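Local coordinates for protein TRAP dicarboxylate transporter, DctP subunit (Anaerococcus prevoti, PDB 4N91) that binds D-glucuronate in both its alpha and beta forms, probably as the extracytoplasmic solute-binding component of a TRAP transporter, at residues S95-E107 / I174-M186. Residues are numbered along the deposited sequence; the frame is centred on the assembly and turned at random. Where two conformers were deposited one is given.
With BDP (beta-D-glucopyranuronic acid), chain C.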
ATOM      1  N   SER A  95      -0.399   4.394   1.037  1.00 14.49           N
ATOM      2  CA  SER A  95      -0.114   3.077   1.564  1.00 13.07           C
ATOM      3  C   SER A  95      -0.380   3.052   3.053  1.00 13.04           C
ATOM      4  O   SER A  95      -0.094   4.014   3.776  1.00 15.44           O
ATOM      5  CB  SER A  95       1.343   2.693   1.316  1.00 15.05           C
ATOM      6  OG  SER A  95       1.645   1.430   1.875  1.00 14.47           O
ATOM      7  N   ASN A  96      -0.936   1.952   3.517  1.00 14.44           N
ATOM      8  CA  ASN A  96      -1.164   1.775   4.947  1.00 13.22           C
ATOM      9  C   ASN A  96       0.141   1.987   5.732  1.00 14.44           C
ATOM     10  O   ASN A  96       0.125   2.395   6.903  1.00 15.69           O
ATOM     11  CB  ASN A  96      -1.686   0.373   5.187  1.00 12.75           C
ATOM     12  CG  ASN A  96      -2.286   0.201   6.547  1.00 20.20           C
ATOM     13  OD1 ASN A  96      -3.445   0.527   6.761  1.00 23.55           O
ATOM     14  ND2 ASN A  96      -1.503  -0.303   7.475  1.00 18.24           N
ATOM     15  N   ALA A  97       1.268   1.685   5.089  1.00 15.03           N
ATOM     16  CA  ALA A  97       2.573   1.799   5.737  1.00 17.05           C
ATOM     17  C   ALA A  97       2.764   3.179   6.365  1.00 18.06           C
ATOM     18  O   ALA A  97       3.346   3.299   7.435  1.00 17.21           O
ATOM     19  CB  ALA A  97       3.695   1.508   4.738  1.00 15.55           C
ATOM     20  N   ILE A  98       2.339   4.235   5.679  1.00 12.57           N
ATOM     21  CA  ILE A  98       2.593   5.577   6.181  1.00 16.42           C
ATOM     22  C   ILE A  98       1.493   6.113   7.084  1.00 15.32           C
ATOM     23  O   ILE A  98       1.704   7.047   7.838  1.00 16.34           O
ATOM     24  CB  ILE A  98       2.909   6.604   5.068  1.00 16.08           C
ATOM     25  CG1 ILE A  98       1.677   6.901   4.233  1.00 15.90           C
ATOM     26  CG2 ILE A  98       4.131   6.135   4.186  1.00 15.61           C
ATOM     27  CD1 ILE A  98       1.822   8.119   3.353  1.00 20.43           C
ATOM     28  N   LEU A  99       0.321   5.493   7.058  1.00 15.00           N
ATOM     29  CA  LEU A  99      -0.794   5.997   7.850  1.00 14.94           C
ATOM     30  C   LEU A  99      -0.586   5.749   9.338  1.00 14.86           C
ATOM     31  O   LEU A  99      -1.149   6.458  10.160  1.00 16.70           O
ATOM     32  CB  LEU A  99      -2.103   5.405   7.388  1.00 15.87           C
ATOM     33  CG  LEU A  99      -2.495   5.840   5.965  1.00 17.24           C
ATOM     34  CD1 LEU A  99      -3.795   5.171   5.577  1.00 19.61           C
ATOM     35  CD2 LEU A  99      -2.620   7.345   5.837  1.00 17.48           C
ATOM     36  N   GLU A 100       0.257   4.781   9.686  1.00 16.09           N
ATOM     37  CA  GLU A 100       0.566   4.522  11.091  1.00 16.83           C
ATOM     38  C   GLU A 100       1.213   5.699  11.807  1.00 20.77           C
ATOM     39  O   GLU A 100       1.194   5.745  13.013  1.00 22.38           O
ATOM     40  CB  GLU A 100       1.437   3.269  11.231  1.00 19.30           C
ATOM     41  CG  GLU A 100       2.823   3.407  10.646  1.00 18.55           C
ATOM     42  CD  GLU A 100       3.688   2.158  10.809  1.00 24.53           C
ATOM     43  OE1 GLU A 100       3.151   1.049  11.074  1.00 22.36           O
ATOM     44  OE2 GLU A 100       4.920   2.301  10.654  1.00 27.08           O
ATOM     45  N   THR A 101       1.779   6.648  11.068  1.00 20.41           N
ATOM     46  CA  THR A 101       2.367   7.834  11.674  1.00 21.51           C
ATOM     47  C   THR A 101       1.308   8.907  11.946  1.00 20.72           C
ATOM     48  O   THR A 101       1.576   9.865  12.646  1.00 22.22           O
ATOM     49  CB  THR A 101       3.531   8.424  10.824  1.00 24.53           C
ATOM     50  OG1 THR A 101       3.050   8.883   9.554  1.00 23.35           O
ATOM     51  CG2 THR A 101       4.611   7.381  10.605  1.00 28.03           C
ATOM     52  N   PHE A 102       0.108   8.713  11.408  1.00 19.45           N
ATOM     53  CA  PHE A 102      -1.012   9.615  11.647  1.00 19.20           C
ATOM     54  C   PHE A 102      -1.911   9.103  12.764  1.00 22.76           C
ATOM     55  O   PHE A 102      -2.503   9.897  13.493  1.00 23.78           O
ATOM     56  CB  PHE A 102      -1.815   9.849  10.349  1.00 19.07           C
ATOM     57  CG  PHE A 102      -1.045  10.621   9.324  1.00 17.75           C
ATOM     58  CD1 PHE A 102      -0.130   9.982   8.505  1.00 18.83           C
ATOM     59  CD2 PHE A 102      -1.177  11.996   9.223  1.00 19.46           C
ATOM     60  CE1 PHE A 102       0.622  10.709   7.578  1.00 19.93           C
ATOM     61  CE2 PHE A 102      -0.431  12.715   8.301  1.00 22.62           C
ATOM     62  CZ  PHE A 102       0.456  12.070   7.481  1.00 21.16           C
ATOM     63  N   ASN A 103      -2.022   7.788  12.887  1.00 21.58           N
ATOM     64  CA  ASN A 103      -2.692   7.152  14.025  1.00 20.60           C
ATOM     65  C   ASN A 103      -2.144   5.748  14.151  1.00 19.70           C
ATOM     66  O   ASN A 103      -2.063   5.012  13.166  1.00 19.99           O
ATOM     67  CB  ASN A 103      -4.201   7.104  13.848  1.00 21.68           C
ATOM     68  CG  ASN A 103      -4.943   6.692  15.109  1.00 24.74           C
ATOM     69  OD1 ASN A 103      -4.915   5.536  15.530  1.00 23.42           O
ATOM     70  ND2 ASN A 103      -5.641   7.647  15.707  1.00 32.46           N
ATOM     71  N   ASP A 104      -1.772   5.360  15.367  1.00 24.31           N
ATOM     72  CA  ASP A 104      -1.087   4.091  15.553  1.00 23.47           C
ATOM     73  C   ASP A 104      -1.926   2.848  15.245  1.00 25.85           C
ATOM     74  O   ASP A 104      -1.364   1.782  15.036  1.00 23.98           O
ATOM     75  CB  ASP A 104      -0.486   3.984  16.964  1.00 27.88           C
ATOM     76  CG  ASP A 104      -1.530   3.889  18.073  1.00 32.16           C
ATOM     77  OD1 ASP A 104      -2.736   3.652  17.829  1.00 34.15           O
ATOM     78  OD2 ASP A 104      -1.121   4.033  19.249  1.00 40.12           O
ATOM     79  N   VAL A 105      -3.252   2.952  15.227  1.00 21.25           N
ATOM     80  CA  VAL A 105      -4.045   1.762  14.988  1.00 20.00           C
ATOM     81  C   VAL A 105      -3.857   1.217  13.562  1.00 18.27           C
ATOM     82  O   VAL A 105      -4.089   0.035  13.313  1.00 18.67           O
ATOM     83  CB  VAL A 105      -5.534   1.962  15.309  1.00 26.72           C
ATOM     84  CG1 VAL A 105      -6.263   2.637  14.176  1.00 22.83           C
ATOM     85  CG2 VAL A 105      -6.179   0.618  15.622  1.00 32.45           C
ATOM     86  N   TRP A 106      -3.414   2.057  12.632  1.00 17.24           N
ATOM     87  CA  TRP A 106      -3.166   1.546  11.265  1.00 17.62           C
ATOM     88  C   TRP A 106      -2.040   0.504  11.242  1.00 18.43           C
ATOM     89  O   TRP A 106      -1.908  -0.268  10.285  1.00 19.33           O
ATOM     90  CB  TRP A 106      -2.836   2.657  10.280  1.00 17.40           C
ATOM     91  CG  TRP A 106      -3.900   3.673  10.047  1.00 19.06           C
ATOM     92  CD1 TRP A 106      -4.036   4.867  10.697  1.00 21.94           C
ATOM     93  CD2 TRP A 106      -4.943   3.634   9.068  1.00 16.93           C
ATOM     94  NE1 TRP A 106      -5.096   5.561  10.195  1.00 18.57           N
ATOM     95  CE2 TRP A 106      -5.685   4.828   9.207  1.00 16.24           C
ATOM     96  CE3 TRP A 106      -5.326   2.713   8.090  1.00 18.52           C
ATOM     97  CZ2 TRP A 106      -6.779   5.126   8.400  1.00 21.18           C
ATOM     98  CZ3 TRP A 106      -6.420   3.005   7.303  1.00 20.82           C
ATOM     99  CH2 TRP A 106      -7.127   4.199   7.459  1.00 20.12           C
ATOM    100  N   GLU A 107      -1.232   0.485  12.298  1.00 17.88           N
ATOM    101  CA  GLU A 107      -0.123  -0.463  12.443  1.00 16.52           C
ATOM    102  C   GLU A 107      -0.537  -1.885  12.187  1.00 15.69           C
ATOM    103  O   GLU A 107       0.292  -2.698  11.811  1.00 18.48           O
ATOM    104  CB  GLU A 107       0.389  -0.454  13.892  1.00 28.25           C
ATOM    105  CG  GLU A 107       1.311   0.642  14.215  1.00 38.72           C
ATOM    106  CD  GLU A 107       1.608   0.727  15.695  1.00 31.23           C
ATOM    107  OE1 GLU A 107       0.817   0.207  16.555  1.00 31.99           O
ATOM    108  OE2 GLU A 107       2.636   1.355  15.999  1.00 42.62           O
ATOM    109  N   ILE A 174      18.504  -0.647   2.436  1.00 13.37           N
ATOM    110  CA  ILE A 174      17.309  -1.033   1.704  1.00 11.23           C
ATOM    111  C   ILE A 174      16.278   0.055   1.870  1.00 10.76           C
ATOM    112  O   ILE A 174      15.981   0.449   2.995  1.00 13.32           O
ATOM    113  CB  ILE A 174      16.729  -2.351   2.247  1.00 13.33           C
ATOM    114  CG1 ILE A 174      17.766  -3.470   2.103  1.00 15.88           C
ATOM    115  CG2 ILE A 174      15.422  -2.679   1.575  1.00 16.50           C
ATOM    116  CD1 ILE A 174      18.153  -3.807   0.666  1.00 14.48           C
ATOM    117  N   ARG A 175      15.724   0.541   0.766  1.00 11.16           N
ATOM    118  CA  ARG A 175      14.679   1.565   0.851  1.00 11.59           C
ATOM    119  C   ARG A 175      13.404   0.954   1.415  1.00 11.98           C
ATOM    120  O   ARG A 175      13.023  -0.184   1.061  1.00 12.19           O
ATOM    121  CB  ARG A 175      14.394   2.195  -0.513  1.00 11.61           C
ATOM    122  CG  ARG A 175      13.303   3.244  -0.485  1.00 10.36           C
ATOM    123  CD  ARG A 175      11.909   2.677  -0.775  1.00 11.74           C
ATOM    124  NE  ARG A 175      10.866   3.678  -0.676  1.00 11.28           N
ATOM    125  CZ  ARG A 175       9.594   3.442  -0.968  1.00 13.27           C
ATOM    126  NH1 ARG A 175       9.235   2.228  -1.373  1.00 12.00           N
ATOM    127  NH2 ARG A 175       8.693   4.407  -0.857  1.00 11.52           N
ATOM    128  N   VAL A 176      12.761   1.714   2.297  1.00 12.50           N
ATOM    129  CA  VAL A 176      11.429   1.398   2.781  1.00 13.89           C
ATOM    130  C   VAL A 176      10.587   2.675   2.694  1.00 12.80           C
ATOM    131  O   VAL A 176      11.094   3.750   2.388  1.00 13.39           O
ATOM    132  CB  VAL A 176      11.440   0.869   4.216  1.00 14.41           C
ATOM    133  CG1 VAL A 176      12.203  -0.457   4.253  1.00 16.55           C
ATOM    134  CG2 VAL A 176      12.070   1.877   5.151  1.00 14.65           C
ATOM    135  N   GLN A 177       9.288   2.528   2.915  1.00 13.05           N
ATOM    136  CA  GLN A 177       8.417   3.683   3.023  1.00 10.73           C
ATOM    137  C   GLN A 177       8.663   4.393   4.341  1.00 16.17           C
ATOM    138  O   GLN A 177       9.401   3.889   5.199  1.00 17.78           O
ATOM    139  CB  GLN A 177       6.973   3.239   2.915  1.00 12.35           C
ATOM    140  CG  GLN A 177       6.669   2.530   1.591  1.00 14.64           C
ATOM    141  CD  GLN A 177       5.188   2.238   1.448  1.00 16.42           C
ATOM    142  OE1 GLN A 177       4.396   3.116   1.102  1.00 19.31           O
ATOM    143  NE2 GLN A 177       4.814   1.024   1.731  1.00 15.05           N
ATOM    144  N   GLN A 178       8.076   5.579   4.494  0.55 13.87           N
ATOM    145  CA  GLN A 178       8.213   6.344   5.726  0.55 12.72           C
ATOM    146  C   GLN A 178       7.319   5.735   6.806  0.55 14.58           C
ATOM    147  O   GLN A 178       6.222   6.221   7.098  0.55 15.72           O
ATOM    148  CB  GLN A 178       7.906   7.829   5.519  0.55 14.66           C
ATOM    149  CG  GLN A 178       8.393   8.691   6.687  0.55 21.55           C
ATOM    150  CD  GLN A 178       8.057  10.169   6.553  0.55 22.76           C
ATOM    151  OE1 GLN A 178       7.234  10.691   7.291  0.55 19.94           O
ATOM    152  NE2 GLN A 178       8.693  10.841   5.613  0.55 24.87           N
ATOM    153  N   SER A 179       7.831   4.667   7.399  1.00 15.20           N
ATOM    154  CA  SER A 179       7.083   3.781   8.258  1.00 17.63           C
ATOM    155  C   SER A 179       7.976   3.240   9.373  1.00 15.28           C
ATOM    156  O   SER A 179       8.895   2.453   9.112  1.00 15.96           O
ATOM    157  CB  SER A 179       6.614   2.597   7.407  1.00 17.93           C
ATOM    158  OG  SER A 179       6.117   1.543   8.221  1.00 21.09           O
ATOM    159  N   PRO A 180       7.739   3.667  10.617  1.00 16.76           N
ATOM    160  CA  PRO A 180       8.568   3.121  11.713  1.00 16.89           C
ATOM    161  C   PRO A 180       8.513   1.599  11.820  1.00 15.49           C
ATOM    162  O   PRO A 180       9.522   0.987  12.177  1.00 17.09           O
ATOM    163  CB  PRO A 180       8.028   3.810  12.958  1.00 17.10           C
ATOM    164  CG  PRO A 180       7.370   5.092  12.429  1.00 21.27           C
ATOM    165  CD  PRO A 180       6.837   4.741  11.069  1.00 18.72           C
ATOM    166  N   THR A 181       7.395   0.992  11.453  1.00 14.43           N
ATOM    167  CA  THR A 181       7.299  -0.467  11.471  1.00 18.15           C
ATOM    168  C   THR A 181       8.320  -1.095  10.529  1.00 15.40           C
ATOM    169  O   THR A 181       9.075  -2.003  10.910  1.00 16.53           O
ATOM    170  CB  THR A 181       5.872  -0.922  11.099  1.00 22.80           C
ATOM    171  OG1 THR A 181       5.004  -0.594  12.173  1.00 27.53           O
ATOM    172  CG2 THR A 181       5.841  -2.416  10.823  1.00 35.73           C
ATOM    173  N   ASN A 182       8.406  -0.564   9.311  1.00 15.89           N
ATOM    174  CA  ASN A 182       9.352  -1.086   8.346  1.00 15.69           C
ATOM    175  C   ASN A 182      10.796  -0.808   8.712  1.00 14.38           C
ATOM    176  O   ASN A 182      11.677  -1.611   8.417  1.00 17.87           O
ATOM    177  CB  ASN A 182       9.021  -0.603   6.934  1.00 20.84           C
ATOM    178  CG  ASN A 182       7.824  -1.346   6.363  1.00 31.46           C
ATOM    179  OD1 ASN A 182       6.685  -0.973   6.598  1.00 36.86           O
ATOM    180  ND2 ASN A 182       8.092  -2.436   5.649  1.00 32.21           N
ATOM    181  N   VAL A 183      11.063   0.332   9.328  1.00 13.92           N
ATOM    182  CA  VAL A 183      12.417   0.572   9.816  1.00 16.17           C
ATOM    183  C   VAL A 183      12.823  -0.502  10.839  1.00 17.80           C
ATOM    184  O   VAL A 183      13.911  -1.075  10.767  1.00 16.73           O
ATOM    185  CB  VAL A 183      12.539   1.955  10.415  1.00 18.02           C
ATOM    186  CG1 VAL A 183      13.885   2.121  11.128  1.00 20.38           C
ATOM    187  CG2 VAL A 183      12.365   2.998   9.318  1.00 17.92           C
ATOM    188  N   ARG A 184      11.941  -0.775  11.801  1.00 16.56           N
ATOM    189  CA  ARG A 184      12.208  -1.797  12.799  1.00 17.77           C
ATOM    190  C   ARG A 184      12.374  -3.181  12.155  1.00 18.19           C
ATOM    191  O   ARG A 184      13.221  -3.960  12.563  1.00 17.34           O
ATOM    192  CB  ARG A 184      11.102  -1.821  13.852  1.00 18.22           C
ATOM    193  CG  ARG A 184      11.281  -2.863  14.922  1.00 21.87           C
ATOM    194  CD  ARG A 184      12.522  -2.657  15.752  1.00 28.26           C
ATOM    195  NE  ARG A 184      12.548  -3.631  16.844  1.00 29.44           N
ATOM    196  CZ  ARG A 184      13.652  -4.074  17.432  1.00 37.09           C
ATOM    197  NH1 ARG A 184      14.848  -3.620  17.057  1.00 35.09           N
ATOM    198  NH2 ARG A 184      13.558  -4.980  18.399  1.00 36.03           N
HETATM  199  N   MSE A 185      11.568  -3.482  11.145  1.00 16.66           N
HETATM  200  CA  MSE A 185      11.702  -4.747  10.440  1.00 17.06           C
HETATM  201  C   MSE A 185      13.110  -4.884   9.852  1.00 16.78           C
HETATM  202  O   MSE A 185      13.721  -5.963   9.919  1.00 17.59           O
HETATM  203  CB  MSE A 185      10.656  -4.854   9.330  1.00 17.04           C
HETATM  204  CG  MSE A 185      10.661  -6.208   8.651  1.00 19.05           C
HETATM  205 SE   MSE A 185       9.408  -6.252   7.134  1.00 29.24          SE
HETATM  206  CE  MSE A 185      10.438  -5.164   5.863  1.00 26.01           C
HETATM  207  N   MSE A 186      13.644  -3.807   9.264  1.00 15.54           N
HETATM  208  CA  MSE A 186      14.977  -3.905   8.660  1.00 15.35           C
HETATM  209  C   MSE A 186      16.027  -4.108   9.751  1.00 16.17           C
HETATM  210  O   MSE A 186      16.977  -4.868   9.547  1.00 18.38           O
HETATM  211  CB  MSE A 186      15.344  -2.695   7.812  1.00 14.72           C
HETATM  212  CG  MSE A 186      14.406  -2.440   6.648  1.00 16.16           C
HETATM  213 SE   MSE A 186      14.077  -4.024   5.511  1.00 23.81          SE
HETATM  214  CE  MSE A 186      15.865  -4.630   5.253  1.00 15.13           C
TER
HETATM  215  C1  BDP C 402       3.337   0.446  -3.821  0.66 11.04           C
HETATM  216  C2  BDP C 402       2.127   1.008  -3.228  0.66 10.84           C
HETATM  217  C3  BDP C 402       2.240   2.502  -3.133  0.66 11.12           C
HETATM  218  C4  BDP C 402       3.369   2.888  -2.344  0.66 11.11           C
HETATM  219  C5  BDP C 402       4.590   2.270  -2.903  0.66  9.51           C
HETATM  220  C6  BDP C 402       5.830   2.519  -2.006  0.66 11.29           C
HETATM  221  O2  BDP C 402       1.133   0.792  -4.306  0.66 10.60           O
HETATM  222  O3  BDP C 402       1.006   3.060  -2.572  0.66 12.27           O
HETATM  223  O4  BDP C 402       3.522   4.207  -2.210  0.66 12.65           O
HETATM  224  O5  BDP C 402       4.442   0.810  -2.994  0.66 12.23           O
HETATM  225  O6A BDP C 402       6.079   3.720  -1.764  0.66 12.50           O
HETATM  226  O1  BDP C 402       3.269  -0.989  -3.621  0.66 11.71           O
HETATM  227  O6B BDP C 402       6.612   1.569  -1.777  0.66 13.00           O
HETATM  228  O   HOH W   1       4.925   8.705   7.649  1.00 32.26           O
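Backbone A97 O comes within 3.3 Å of S179 CB, where the short helix 96-99 meets the start of helix 180-188. The contact joins the two lobes of the periplasmic-binding-protein fold of this TRAP solute-binding protein, next to the bound glucuronate. E100 makes most of the hydrogen bonds across the contact. Its CG lies between the backbone N and the carbonyl carbon (chi1 67°), and the extended chain beyond carries the carboxylate to the N-terminal end of helix 180-188. There T181 grips both oxygens: T181 OG1 donates to E100 OE1 at 2.7 Å and T181 N to E100 OE2 at 2.9 Å, nearly straight at 170°. Both bonds arrive on the syn side. S179 OG, from the N-cap position, lies 2.8 Å from E100 OE2. The helix end would probably stabilise the negative charge, and N110 ND2 also donates to E100 OE1. With an alanine here the carboxylate is gone, and T181 N and T181 OG1 would probably be left without their shared acceptor. Beside E100, T101 CG2 lies a tight 3.5 Å from P180 CD. A water bridges T101 OG1 and the backbone O of Q178, with Q178 OE1 also within reach.

At the pocket, Q177 lies against S95 and A97. Q177 NE2 donates to S95 OG at 3.2 Å, roughly in the amide plane, and the same OG caps helix 96-99 by accepting from A97 N. R175 holds the sugar carboxylate edge-on with two nearly straight bonds: R175 NH1 reaches BDP O6B at 2.7 Å, and R175 NH2 reaches BDP O6A at 2.9 Å.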